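Local coordinates for protein alpha-Amylase (Thermotoga maritima, PDB 2B5D) that is named an alpha-amylase and belongs to glycoside hydrolase family 57, with a largely helical C-terminal part, at residues 416-430 and 478-492. Numbering follows the deposited sequence.
Sequences NDWIYRHLHEMIERM and ENRTKLHIKRFLNLY
I485 projects from helix 478-492 as a knob into the hole formed by W418, I419, H422 and M426. Its CG1 meets M426 SD at 3.7 Å, while its CD1 touches W418 CZ3. Farther along, M426 lies over one face of F488: M426 CB is 3.9 Å from the F488 ring centroid, a CH-pi contact. The bend of M426 at chi3 brings its CE within 3.8 Å of F488 CB and CG. M430 SD instead approaches the F488 rim, 4.0 Å from F488 CE1, so both methionines make Met-aromatic contacts with one ring, which also packs on M452 of helix 443-458.

Toward the helix starts, I419 is the reciprocal knob, set among E478, T481, K482 and I485. H422 crosses I485 about perpendicularly; H422 ND1 donates to W418 O at 2.9 Å, and the backbone N of H422 reaches the same oxygen from the other face of its plane.

At the polar margins, the R429 guanidinium stacks flat on Y492, planes 10° apart and R429 CZ 4.0 Å from the Y492 ring centroid, a cation-pi contact. R429 NE, buried by the contact, has no hydrogen-bonding partner in the model. At the other end N416 ND2 gives E478 OE1 a weak bond of 2.9 Å, bent to 129°.

Mutual knobs-into-holes packing, with axes 11.0 Å apart, joins two helices running in the same general direction, inclined at 35°, in the helical C-terminal part, whose sequence matches the C-terminal family of 1,4-alpha-glucan branching enzymes.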
loop_
_atom_site.group_PDB
_atom_site.type_symbol
_atom_site.label_atom_id
_atom_site.label_comp_id
_atom_site.label_asym_id
_atom_site.label_seq_id
_atom_site.Cartn_x
_atom_site.Cartn_y
_atom_site.Cartn_z
ATOM N N ASN A 416 -10.642 -11.973 7.324
ATOM C CA ASN A 416 -9.326 -12.593 7.538
ATOM C C ASN A 416 -9.584 -14.080 7.862
ATOM O O ASN A 416 -9.240 -14.583 8.941
ATOM C CB ASN A 416 -8.495 -11.862 8.624
ATOM C CG ASN A 416 -8.238 -10.367 8.296
ATOM O OD1 ASN A 416 -9.177 -9.551 8.240
ATOM N ND2 ASN A 416 -6.960 -10.009 8.103
ATOM N N ASP A 417 -10.229 -14.757 6.909
ATOM C CA ASP A 417 -10.718 -16.129 7.080
ATOM C C ASP A 417 -10.566 -16.979 5.807
ATOM O O ASP A 417 -11.071 -18.104 5.722
ATOM C CB ASP A 417 -12.173 -16.124 7.560
ATOM C CG ASP A 417 -13.072 -15.264 6.695
ATOM O OD1 ASP A 417 -12.845 -15.203 5.460
ATOM O OD2 ASP A 417 -14.006 -14.639 7.258
ATOM N N TRP A 418 -9.879 -16.406 4.819
ATOM C CA TRP A 418 -9.265 -17.175 3.748
ATOM C C TRP A 418 -8.158 -18.037 4.404
ATOM O O TRP A 418 -7.944 -19.201 4.045
ATOM C CB TRP A 418 -8.682 -16.214 2.673
ATOM C CG TRP A 418 -7.927 -16.894 1.538
ATOM C CD1 TRP A 418 -8.431 -17.255 0.324
ATOM C CD2 TRP A 418 -6.538 -17.309 1.534
ATOM N NE1 TRP A 418 -7.454 -17.867 -0.437
ATOM C CE2 TRP A 418 -6.286 -17.914 0.281
ATOM C CE3 TRP A 418 -5.490 -17.246 2.477
ATOM C CZ2 TRP A 418 -5.028 -18.444 -0.062
ATOM C CZ3 TRP A 418 -4.231 -17.785 2.131
ATOM C CH2 TRP A 418 -4.016 -18.364 0.873
ATOM N N ILE A 419 -7.463 -17.434 5.368
ATOM C CA ILE A 419 -6.428 -18.112 6.121
ATOM C C ILE A 419 -7.000 -19.300 6.915
ATOM O O ILE A 419 -6.381 -20.360 6.956
ATOM C CB ILE A 419 -5.666 -17.135 7.042
ATOM C CG1 ILE A 419 -4.667 -16.309 6.213
ATOM C CG2 ILE A 419 -4.955 -17.880 8.201
ATOM C CD1 ILE A 419 -3.915 -15.222 6.995
ATOM N N TYR A 420 -8.181 -19.107 7.513
ATOM C CA TYR A 420 -8.815 -20.127 8.320
ATOM C C TYR A 420 -9.313 -21.335 7.547
ATOM O O TYR A 420 -8.985 -22.454 7.924
ATOM C CB TYR A 420 -9.911 -19.553 9.200
ATOM C CG TYR A 420 -9.354 -18.792 10.353
ATOM C CD1 TYR A 420 -10.115 -17.817 11.015
ATOM C CD2 TYR A 420 -8.052 -19.009 10.772
ATOM C CE1 TYR A 420 -9.586 -17.090 12.102
ATOM C CE2 TYR A 420 -7.502 -18.287 11.830
ATOM C CZ TYR A 420 -8.274 -17.331 12.494
ATOM O OH TYR A 420 -7.710 -16.643 13.563
ATOM N N ARG A 421 -10.069 -21.136 6.463
ATOM C CA ARG A 421 -10.502 -22.295 5.688
ATOM C C ARG A 421 -9.322 -23.002 5.060
ATOM O O ARG A 421 -9.370 -24.213 4.867
ATOM C CB ARG A 421 -11.623 -22.007 4.671
ATOM C CG ARG A 421 -11.323 -20.897 3.685
ATOM C CD ARG A 421 -11.844 -21.204 2.270
ATOM N NE ARG A 421 -11.121 -20.368 1.305
ATOM C CZ ARG A 421 -11.600 -19.949 0.135
ATOM N NH1 ARG A 421 -10.836 -19.184 -0.647
ATOM N NH2 ARG A 421 -12.830 -20.280 -0.256
ATOM N N HIS A 422 -8.250 -22.278 4.780
ATOM C CA HIS A 422 -7.044 -22.964 4.335
ATOM C C HIS A 422 -6.382 -23.784 5.428
ATOM O O HIS A 422 -5.880 -24.884 5.156
ATOM C CB HIS A 422 -6.038 -22.019 3.663
ATOM C CG HIS A 422 -6.310 -21.827 2.204
ATOM N ND1 HIS A 422 -7.078 -20.788 1.723
ATOM C CD2 HIS A 422 -5.987 -22.589 1.130
ATOM C CE1 HIS A 422 -7.208 -20.911 0.411
ATOM N NE2 HIS A 422 -6.543 -21.987 0.025
ATOM N N LEU A 423 -6.368 -23.259 6.651
ATOM C CA LEU A 423 -5.858 -24.021 7.774
ATOM C C LEU A 423 -6.688 -25.290 8.034
ATOM O O LEU A 423 -6.148 -26.371 8.203
ATOM C CB LEU A 423 -5.757 -23.132 9.003
ATOM C CG LEU A 423 -4.370 -22.640 9.498
ATOM C CD1 LEU A 423 -3.171 -22.888 8.595
ATOM C CD2 LEU A 423 -4.451 -21.191 9.919
ATOM N N HIS A 424 -8.002 -25.138 8.030
ATOM C CA HIS A 424 -8.916 -26.227 8.130
ATOM C C HIS A 424 -8.611 -27.347 7.116
ATOM O O HIS A 424 -8.387 -28.505 7.528
ATOM C CB HIS A 424 -10.334 -25.725 7.948
ATOM C CG HIS A 424 -11.339 -26.828 7.914
ATOM N ND1 HIS A 424 -11.874 -27.314 6.740
ATOM C CD2 HIS A 424 -11.862 -27.579 8.909
ATOM C CE1 HIS A 424 -12.719 -28.291 7.022
ATOM N NE2 HIS A 424 -12.718 -28.478 8.330
ATOM N N GLU A 425 -8.535 -27.007 5.815
ATOM C CA GLU A 425 -8.208 -28.002 4.783
ATOM C C GLU A 425 -6.806 -28.575 4.938
ATOM O O GLU A 425 -6.590 -29.778 4.754
ATOM C CB GLU A 425 -8.351 -27.411 3.380
ATOM C CG GLU A 425 -9.752 -27.231 2.920
ATOM C CD GLU A 425 -10.509 -28.539 2.872
ATOM O OE1 GLU A 425 -9.874 -29.605 2.556
ATOM O OE2 GLU A 425 -11.739 -28.491 3.168
ATOM N N MET A 426 -5.838 -27.734 5.269
ATOM C CA MET A 426 -4.477 -28.295 5.459
ATOM C C MET A 426 -4.370 -29.351 6.578
ATOM O O MET A 426 -3.602 -30.292 6.451
ATOM C CB MET A 426 -3.417 -27.215 5.678
ATOM C CG MET A 426 -3.285 -26.198 4.539
ATOM S SD MET A 426 -2.639 -24.608 5.117
ATOM C CE MET A 426 -0.986 -25.065 5.737
ATOM N N ILE A 427 -5.126 -29.169 7.669
ATOM C CA ILE A 427 -5.028 -30.057 8.849
ATOM C C ILE A 427 -5.713 -31.346 8.475
ATOM O O ILE A 427 -5.131 -32.405 8.679
ATOM C CB ILE A 427 -5.697 -29.445 10.169
ATOM C CG1 ILE A 427 -4.983 -28.163 10.626
ATOM C CG2 ILE A 427 -5.704 -30.451 11.347
ATOM C CD1 ILE A 427 -5.824 -27.286 11.485
ATOM N N GLU A 428 -6.945 -31.217 7.940
ATOM C CA GLU A 428 -7.757 -32.318 7.440
ATOM C C GLU A 428 -6.997 -33.141 6.396
ATOM O O GLU A 428 -6.985 -34.373 6.480
ATOM C CB GLU A 428 -9.117 -31.832 6.869
ATOM C CG GLU A 428 -10.108 -31.370 7.958
ATOM C CD GLU A 428 -11.628 -31.590 7.593
ATOM O OE1 GLU A 428 -12.475 -31.647 8.534
ATOM O OE2 GLU A 428 -11.975 -31.695 6.376
ATOM N N ARG A 429 -6.335 -32.479 5.447
ATOM C CA ARG A 429 -5.564 -33.196 4.436
ATOM C C ARG A 429 -4.345 -33.834 5.035
ATOM O O ARG A 429 -3.982 -34.929 4.659
ATOM C CB ARG A 429 -5.111 -32.284 3.276
ATOM C CG ARG A 429 -6.039 -32.286 2.088
ATOM C CD ARG A 429 -6.672 -30.917 1.860
ATOM N NE ARG A 429 -5.777 -29.982 1.163
ATOM C CZ ARG A 429 -6.113 -29.284 0.069
ATOM N NH1 ARG A 429 -5.232 -28.457 -0.483
ATOM N NH2 ARG A 429 -7.334 -29.393 -0.463
ATOM N N MET A 430 -3.666 -33.119 5.925
ATOM C CA MET A 430 -2.432 -33.643 6.549
ATOM C C MET A 430 -2.665 -34.966 7.299
ATOM O O MET A 430 -1.764 -35.824 7.359
ATOM C CB MET A 430 -1.850 -32.617 7.517
ATOM C CG MET A 430 -0.509 -33.021 8.109
ATOM S SD MET A 430 0.795 -32.933 6.842
ATOM C CE MET A 430 1.864 -34.307 7.196
ATOM N N GLU A 478 0.990 -11.750 7.896
ATOM C CA GLU A 478 0.016 -12.454 7.074
ATOM C C GLU A 478 0.662 -12.874 5.767
ATOM O O GLU A 478 0.236 -13.837 5.134
ATOM C CB GLU A 478 -1.257 -11.630 6.872
ATOM C CG GLU A 478 -2.285 -11.892 7.980
ATOM C CD GLU A 478 -3.647 -11.224 7.729
ATOM O OE1 GLU A 478 -4.116 -10.448 8.617
ATOM O OE2 GLU A 478 -4.247 -11.480 6.647
ATOM N N ASN A 479 1.716 -12.160 5.399
ATOM C CA ASN A 479 2.608 -12.603 4.347
ATOM C C ASN A 479 3.322 -13.915 4.709
ATOM O O ASN A 479 3.374 -14.812 3.885
ATOM C CB ASN A 479 3.606 -11.500 3.980
ATOM C CG ASN A 479 2.969 -10.371 3.114
ATOM O OD1 ASN A 479 1.730 -10.245 3.008
ATOM N ND2 ASN A 479 3.832 -9.542 2.504
ATOM N N ARG A 480 3.873 -14.011 5.926
ATOM C CA ARG A 480 4.382 -15.282 6.469
ATOM C C ARG A 480 3.383 -16.423 6.388
ATOM O O ARG A 480 3.703 -17.480 5.875
ATOM C CB ARG A 480 4.838 -15.147 7.914
ATOM C CG ARG A 480 6.248 -14.677 8.033
ATOM C CD ARG A 480 7.162 -15.551 7.223
ATOM N NE ARG A 480 7.713 -16.613 8.063
ATOM C CZ ARG A 480 8.748 -17.389 7.726
ATOM N NH1 ARG A 480 9.358 -17.236 6.537
ATOM N NH2 ARG A 480 9.164 -18.331 8.581
ATOM N N THR A 481 2.179 -16.195 6.889
ATOM C CA THR A 481 1.200 -17.258 6.973
ATOM C C THR A 481 0.902 -17.816 5.590
ATOM O O THR A 481 1.118 -18.993 5.353
ATOM C CB THR A 481 -0.085 -16.821 7.724
ATOM O OG1 THR A 481 0.258 -16.511 9.081
ATOM C CG2 THR A 481 -1.126 -17.959 7.753
ATOM N N LYS A 482 0.451 -16.953 4.686
ATOM C CA LYS A 482 0.184 -17.286 3.275
ATOM C C LYS A 482 1.372 -17.909 2.545
ATOM O O LYS A 482 1.204 -18.847 1.765
ATOM C CB LYS A 482 -0.314 -16.045 2.527
ATOM C CG LYS A 482 -1.582 -15.448 3.189
ATOM C CD LYS A 482 -2.155 -14.268 2.398
ATOM C CE LYS A 482 -3.495 -13.786 3.006
ATOM N NZ LYS A 482 -4.141 -12.660 2.188
ATOM N N LEU A 483 2.570 -17.435 2.814
ATOM C CA LEU A 483 3.745 -18.082 2.251
ATOM C C LEU A 483 3.805 -19.603 2.625
ATOM O O LEU A 483 3.935 -20.460 1.763
ATOM C CB LEU A 483 4.990 -17.335 2.702
ATOM C CG LEU A 483 6.362 -17.874 2.305
ATOM C CD1 LEU A 483 6.472 -17.898 0.788
ATOM C CD2 LEU A 483 7.382 -16.962 2.883
ATOM N N HIS A 484 3.669 -19.927 3.909
ATOM C CA HIS A 484 3.608 -21.320 4.340
ATOM C C HIS A 484 2.363 -22.064 3.876
ATOM O O HIS A 484 2.454 -23.238 3.556
ATOM C CB HIS A 484 3.832 -21.394 5.856
ATOM C CG HIS A 484 5.182 -20.902 6.248
ATOM N ND1 HIS A 484 5.374 -19.768 7.011
ATOM C CD2 HIS A 484 6.411 -21.325 5.896
ATOM C CE1 HIS A 484 6.673 -19.553 7.168
ATOM N NE2 HIS A 484 7.325 -20.492 6.505
ATOM N N ILE A 485 1.220 -21.394 3.792
ATOM C CA ILE A 485 0.084 -22.066 3.239
ATOM C C ILE A 485 0.393 -22.528 1.806
ATOM O O ILE A 485 0.187 -23.698 1.462
ATOM C CB ILE A 485 -1.177 -21.180 3.276
ATOM C CG1 ILE A 485 -1.713 -21.089 4.705
ATOM C CG2 ILE A 485 -2.277 -21.760 2.374
ATOM C CD1 ILE A 485 -2.729 -19.951 4.912
ATOM N N LYS A 486 0.911 -21.602 0.987
ATOM C CA LYS A 486 1.218 -21.828 -0.416
ATOM C C LYS A 486 2.252 -22.933 -0.600
ATOM O O LYS A 486 2.077 -23.787 -1.461
ATOM C CB LYS A 486 1.710 -20.528 -1.082
ATOM C CG LYS A 486 2.053 -20.694 -2.587
ATOM C CD LYS A 486 0.914 -20.168 -3.522
ATOM C CE LYS A 486 1.346 -19.963 -5.035
ATOM N NZ LYS A 486 1.467 -21.265 -5.817
ATOM N N ARG A 487 3.326 -22.902 0.193
ATOM C CA ARG A 487 4.308 -23.955 0.140
ATOM C C ARG A 487 3.673 -25.332 0.432
ATOM O O ARG A 487 3.970 -26.334 -0.251
ATOM C CB ARG A 487 5.460 -23.637 1.104
ATOM C CG ARG A 487 6.274 -22.435 0.673
ATOM C CD ARG A 487 7.544 -22.242 1.488
ATOM N NE ARG A 487 8.343 -21.131 0.927
ATOM C CZ ARG A 487 9.176 -20.330 1.608
ATOM N NH1 ARG A 487 9.331 -20.458 2.936
ATOM N NH2 ARG A 487 9.862 -19.369 0.963
ATOM N N PHE A 488 2.768 -25.380 1.419
ATOM C CA PHE A 488 2.093 -26.626 1.762
ATOM C C PHE A 488 1.242 -27.122 0.591
ATOM O O PHE A 488 1.240 -28.327 0.282
ATOM C CB PHE A 488 1.237 -26.463 3.040
ATOM C CG PHE A 488 0.394 -27.678 3.393
ATOM C CD1 PHE A 488 0.769 -28.525 4.451
ATOM C CD2 PHE A 488 -0.773 -27.949 2.703
ATOM C CE1 PHE A 488 0.003 -29.634 4.794
ATOM C CE2 PHE A 488 -1.554 -29.055 3.030
ATOM C CZ PHE A 488 -1.161 -29.909 4.087
ATOM N N LEU A 489 0.501 -26.215 -0.045
ATOM C CA LEU A 489 -0.373 -26.620 -1.137
ATOM C C LEU A 489 0.394 -27.104 -2.381
ATOM O O LEU A 489 -0.049 -28.024 -3.082
ATOM C CB LEU A 489 -1.289 -25.486 -1.533
ATOM C CG LEU A 489 -2.226 -24.930 -0.485
ATOM C CD1 LEU A 489 -2.775 -23.572 -0.952
ATOM C CD2 LEU A 489 -3.369 -25.885 -0.217
ATOM N N ASN A 490 1.530 -26.468 -2.652
ATOM C CA ASN A 490 2.429 -26.928 -3.683
ATOM C C ASN A 490 2.850 -28.348 -3.445
ATOM O O ASN A 490 2.794 -29.160 -4.356
ATOM C CB ASN A 490 3.673 -26.043 -3.803
ATOM C CG ASN A 490 3.372 -24.710 -4.445
ATOM O OD1 ASN A 490 2.323 -24.521 -5.067
ATOM N ND2 ASN A 490 4.272 -23.759 -4.256
ATOM N N LEU A 491 3.288 -28.665 -2.235
ATOM C CA LEU A 491 3.700 -30.046 -1.979
ATOM C C LEU A 491 2.513 -31.000 -2.060
ATOM O O LEU A 491 2.636 -32.126 -2.535
ATOM C CB LEU A 491 4.410 -30.178 -0.649
ATOM C CG LEU A 491 5.634 -29.322 -0.450
ATOM C CD1 LEU A 491 5.767 -29.016 1.043
ATOM C CD2 LEU A 491 6.860 -30.001 -0.989
ATOM N N TYR A 492 1.360 -30.546 -1.596
ATOM C CA TYR A 492 0.178 -31.375 -1.593
ATOM C C TYR A 492 -0.137 -31.771 -3.019
ATOM O O TYR A 492 -0.412 -32.955 -3.299
ATOM C CB TYR A 492 -1.003 -30.633 -0.965
ATOM C CG TYR A 492 -2.298 -31.377 -1.056
ATOM C CD1 TYR A 492 -2.565 -32.453 -0.200
ATOM C CD2 TYR A 492 -3.269 -31.034 -2.013
ATOM C CE1 TYR A 492 -3.765 -33.163 -0.282
ATOM C CE2 TYR A 492 -4.467 -31.739 -2.115
ATOM C CZ TYR A 492 -4.708 -32.810 -1.243
ATOM O OH TYR A 492 -5.901 -33.521 -1.308
#